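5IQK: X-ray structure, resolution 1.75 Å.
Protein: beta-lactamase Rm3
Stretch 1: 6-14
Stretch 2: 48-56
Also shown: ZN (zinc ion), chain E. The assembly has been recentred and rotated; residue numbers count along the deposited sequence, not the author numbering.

Stretch 1 6-14: VCATWNADQ
Stretch 2, residues 48-56: GLPESAPKI

The residue just past a helix often has its carbonyl and side chain free to serve as a docking point for a distant segment, and beta-lactamase Rm3 offers a compact example. The strongest polar feature is the ammonium group of Lys55. Its side chain is nearly fully extended beyond an m chi1 (-67°, then -165°, -178° and -167°), which carries NZ to 2.7 Å from Asn11 O, a hydrogen bond to the carbonyl just past the helix. The same Lys55 NZ lies 2.9 Å from Asp13 OD1 in a hydrogen-bonded salt bridge. Asp13 has its CA-to-CB bond sideways to the partner, yet chi1 of -70° and chi2 of -7° bring the carboxylate nearer. One lysine thus binds a backbone carbonyl and a carboxylate two residues apart in the segment that follows the helix.

Asn11 itself, buried and with its CA-to-CB bond toward the other stretch, chi1 -161° (t) and chi2 47°, uses both ends of its amide. Ser52 OG (chi1 -62°, m) donates to Asn11 OD1 at a short 2.5 Å, while Asn11 ND2 makes a weak hydrogen bond of 3.4 Å to Glu51 O. Ser52 OG also accepts a weak hydrogen bond from Leu49 N at 2.9 Å, so the hydroxyl links the asparagine to the loop's own backbone.

Residues 6-10 form the last part of a helix, and Asn11 is the first residue to leave helical geometry (phi/psi -92/7). Ala12 (-60/146) and Asp13 (-51/138) then run extended. The partner stretch begins as a loop and is helical over 53-56. The register is set by Asn11 CA lying 6.3 Å from Ser52 CA, and Asp13 CA 7.5 Å from Lys55 CA. Ser52 N donates to Leu49 O at 2.7 Å, and Ile56 N reaches Ser52 O at 2.9 Å. Gly48, at phi/psi 64/-161, precedes Leu49; positive phi favours glycine, and an ideal CB here would clash with Ser52 CB.

Packing adds to the polar contacts through Leu49 (chi1 -67°, m; chi2 158°, t), which has its CA-to-CB bond toward the other stretch and places CD1 4.1 Å from both Cys7 CB and Asn11 CB. Leu49 CD1 also lies 3.9 Å from Cys7 O, the carbonyl that accepts the helical hydrogen bond from Asn11 N at 2.9 Å. Cys7 has chi1 -75° (m), and its SG also binds the zinc ion at 2.3 Å. Farther out, Glu51 (chi1 62°, p) sets CG 3.4 Å from Asn11 ND2. The two stretches together bury 363 Å².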

# COMPACT_ATOMS: atom_id res chain seq x y z
N VAL A 6 -7.74 15.30 -8.78
CA VAL A 6 -7.03 14.04 -8.60
C VAL A 6 -7.25 13.51 -7.19
O VAL A 6 -7.63 12.35 -7.03
CB VAL A 6 -5.53 14.16 -8.86
CG1 VAL A 6 -4.85 12.82 -8.59
CG2 VAL A 6 -5.29 14.59 -10.31
N CYS A 7 -7.03 14.34 -6.17
CA CYS A 7 -7.26 13.89 -4.79
C CYS A 7 -8.73 13.52 -4.56
O CYS A 7 -9.02 12.55 -3.85
CB CYS A 7 -6.81 14.95 -3.78
SG CYS A 7 -5.00 15.09 -3.59
N ALA A 8 -9.64 14.30 -5.15
CA ALA A 8 -11.08 14.03 -5.00
C ALA A 8 -11.45 12.67 -5.58
O ALA A 8 -12.24 11.92 -5.00
CB ALA A 8 -11.91 15.13 -5.67
N THR A 9 -10.89 12.36 -6.75
CA THR A 9 -11.10 11.06 -7.38
C THR A 9 -10.51 9.92 -6.56
O THR A 9 -11.18 8.92 -6.30
CB THR A 9 -10.51 11.02 -8.80
OG1 THR A 9 -11.23 11.94 -9.62
CG2 THR A 9 -10.64 9.63 -9.40
N TRP A 10 -9.26 10.07 -6.15
CA TRP A 10 -8.60 9.03 -5.35
C TRP A 10 -9.33 8.75 -4.04
O TRP A 10 -9.38 7.60 -3.59
CB TRP A 10 -7.16 9.43 -5.06
CG TRP A 10 -6.23 9.32 -6.27
CD1 TRP A 10 -6.56 8.89 -7.53
CD2 TRP A 10 -4.84 9.65 -6.31
NE1 TRP A 10 -5.44 8.94 -8.35
CE2 TRP A 10 -4.38 9.39 -7.62
CE3 TRP A 10 -3.94 10.16 -5.37
CZ2 TRP A 10 -3.05 9.62 -8.01
CZ3 TRP A 10 -2.63 10.38 -5.75
CH2 TRP A 10 -2.20 10.10 -7.06
N ASN A 11 -9.88 9.79 -3.42
CA ASN A 11 -10.50 9.64 -2.10
C ASN A 11 -12.00 9.33 -2.12
O ASN A 11 -12.63 9.31 -1.07
CB ASN A 11 -10.28 10.91 -1.26
CG ASN A 11 -10.48 10.68 0.23
OD1 ASN A 11 -9.97 9.72 0.79
ND2 ASN A 11 -11.24 11.57 0.86
N ALA A 12 -12.56 9.10 -3.30
CA ALA A 12 -14.00 8.85 -3.43
C ALA A 12 -14.44 7.62 -2.62
O ALA A 12 -13.69 6.65 -2.49
CB ALA A 12 -14.38 8.68 -4.89
N ASP A 13 -15.65 7.69 -2.09
CA ASP A 13 -16.22 6.59 -1.31
C ASP A 13 -16.13 5.25 -2.01
O ASP A 13 -16.42 5.13 -3.20
CB ASP A 13 -17.69 6.85 -1.01
CG ASP A 13 -17.91 7.97 -0.03
OD1 ASP A 13 -16.92 8.49 0.54
OD2 ASP A 13 -19.09 8.32 0.19
N GLN A 14 -15.78 4.24 -1.23
CA GLN A 14 -15.93 2.86 -1.65
C GLN A 14 -16.53 2.08 -0.49
O GLN A 14 -15.99 2.12 0.61
CB GLN A 14 -14.59 2.24 -2.07
CG GLN A 14 -14.69 0.75 -2.31
CD GLN A 14 -15.66 0.43 -3.44
OE1 GLN A 14 -15.48 0.89 -4.55
NE2 GLN A 14 -16.69 -0.35 -3.14
N GLY A 48 -4.22 6.16 3.52
CA GLY A 48 -4.77 7.08 2.52
C GLY A 48 -4.29 8.50 2.73
O GLY A 48 -3.27 8.72 3.40
N LEU A 49 -5.01 9.45 2.13
CA LEU A 49 -4.78 10.87 2.34
C LEU A 49 -5.21 11.26 3.75
O LEU A 49 -5.90 10.49 4.40
CB LEU A 49 -5.56 11.69 1.31
CG LEU A 49 -5.12 11.57 -0.15
CD1 LEU A 49 -6.27 11.96 -1.09
CD2 LEU A 49 -3.89 12.45 -0.44
N PRO A 50 -4.82 12.46 4.22
CA PRO A 50 -5.31 12.89 5.53
C PRO A 50 -6.82 12.82 5.61
O PRO A 50 -7.35 12.40 6.64
CB PRO A 50 -4.81 14.33 5.63
CG PRO A 50 -3.55 14.32 4.80
CD PRO A 50 -3.87 13.43 3.64
N GLU A 51 -7.50 13.20 4.53
CA GLU A 51 -8.96 13.16 4.51
C GLU A 51 -9.51 11.75 4.26
O GLU A 51 -10.73 11.55 4.22
CB GLU A 51 -9.50 14.15 3.46
CG GLU A 51 -9.07 13.86 2.02
CD GLU A 51 -7.80 14.59 1.59
OE1 GLU A 51 -6.87 14.75 2.41
OE2 GLU A 51 -7.73 14.99 0.41
N SER A 52 -8.62 10.77 4.13
CA SER A 52 -9.06 9.38 4.01
C SER A 52 -9.32 8.73 5.35
O SER A 52 -10.10 7.80 5.43
CB SER A 52 -8.04 8.54 3.26
OG SER A 52 -7.86 9.01 1.95
N ALA A 53 -8.65 9.21 6.40
CA ALA A 53 -8.73 8.57 7.71
C ALA A 53 -10.17 8.41 8.23
O ALA A 53 -10.53 7.32 8.68
CB ALA A 53 -7.87 9.33 8.72
N PRO A 54 -11.01 9.47 8.15
CA PRO A 54 -12.38 9.23 8.62
C PRO A 54 -13.16 8.22 7.79
O PRO A 54 -14.06 7.56 8.31
CB PRO A 54 -13.04 10.62 8.53
CG PRO A 54 -11.94 11.59 8.37
CD PRO A 54 -10.78 10.88 7.78
N LYS A 55 -12.83 8.12 6.51
CA LYS A 55 -13.51 7.18 5.63
C LYS A 55 -13.09 5.77 5.95
O LYS A 55 -13.93 4.87 6.00
CB LYS A 55 -13.22 7.51 4.17
CG LYS A 55 -13.82 8.83 3.74
CD LYS A 55 -13.83 8.97 2.23
CE LYS A 55 -14.39 10.30 1.80
NZ LYS A 55 -14.71 10.31 0.33
N ILE A 56 -11.80 5.57 6.18
CA ILE A 56 -11.30 4.25 6.57
C ILE A 56 -11.93 3.78 7.88
O ILE A 56 -12.38 2.64 7.99
CB ILE A 56 -9.77 4.25 6.71
CG1 ILE A 56 -9.14 4.44 5.32
CG2 ILE A 56 -9.30 2.95 7.35
CD1 ILE A 56 -7.61 4.74 5.33
ZN ZN E . -4.30 16.78 -4.96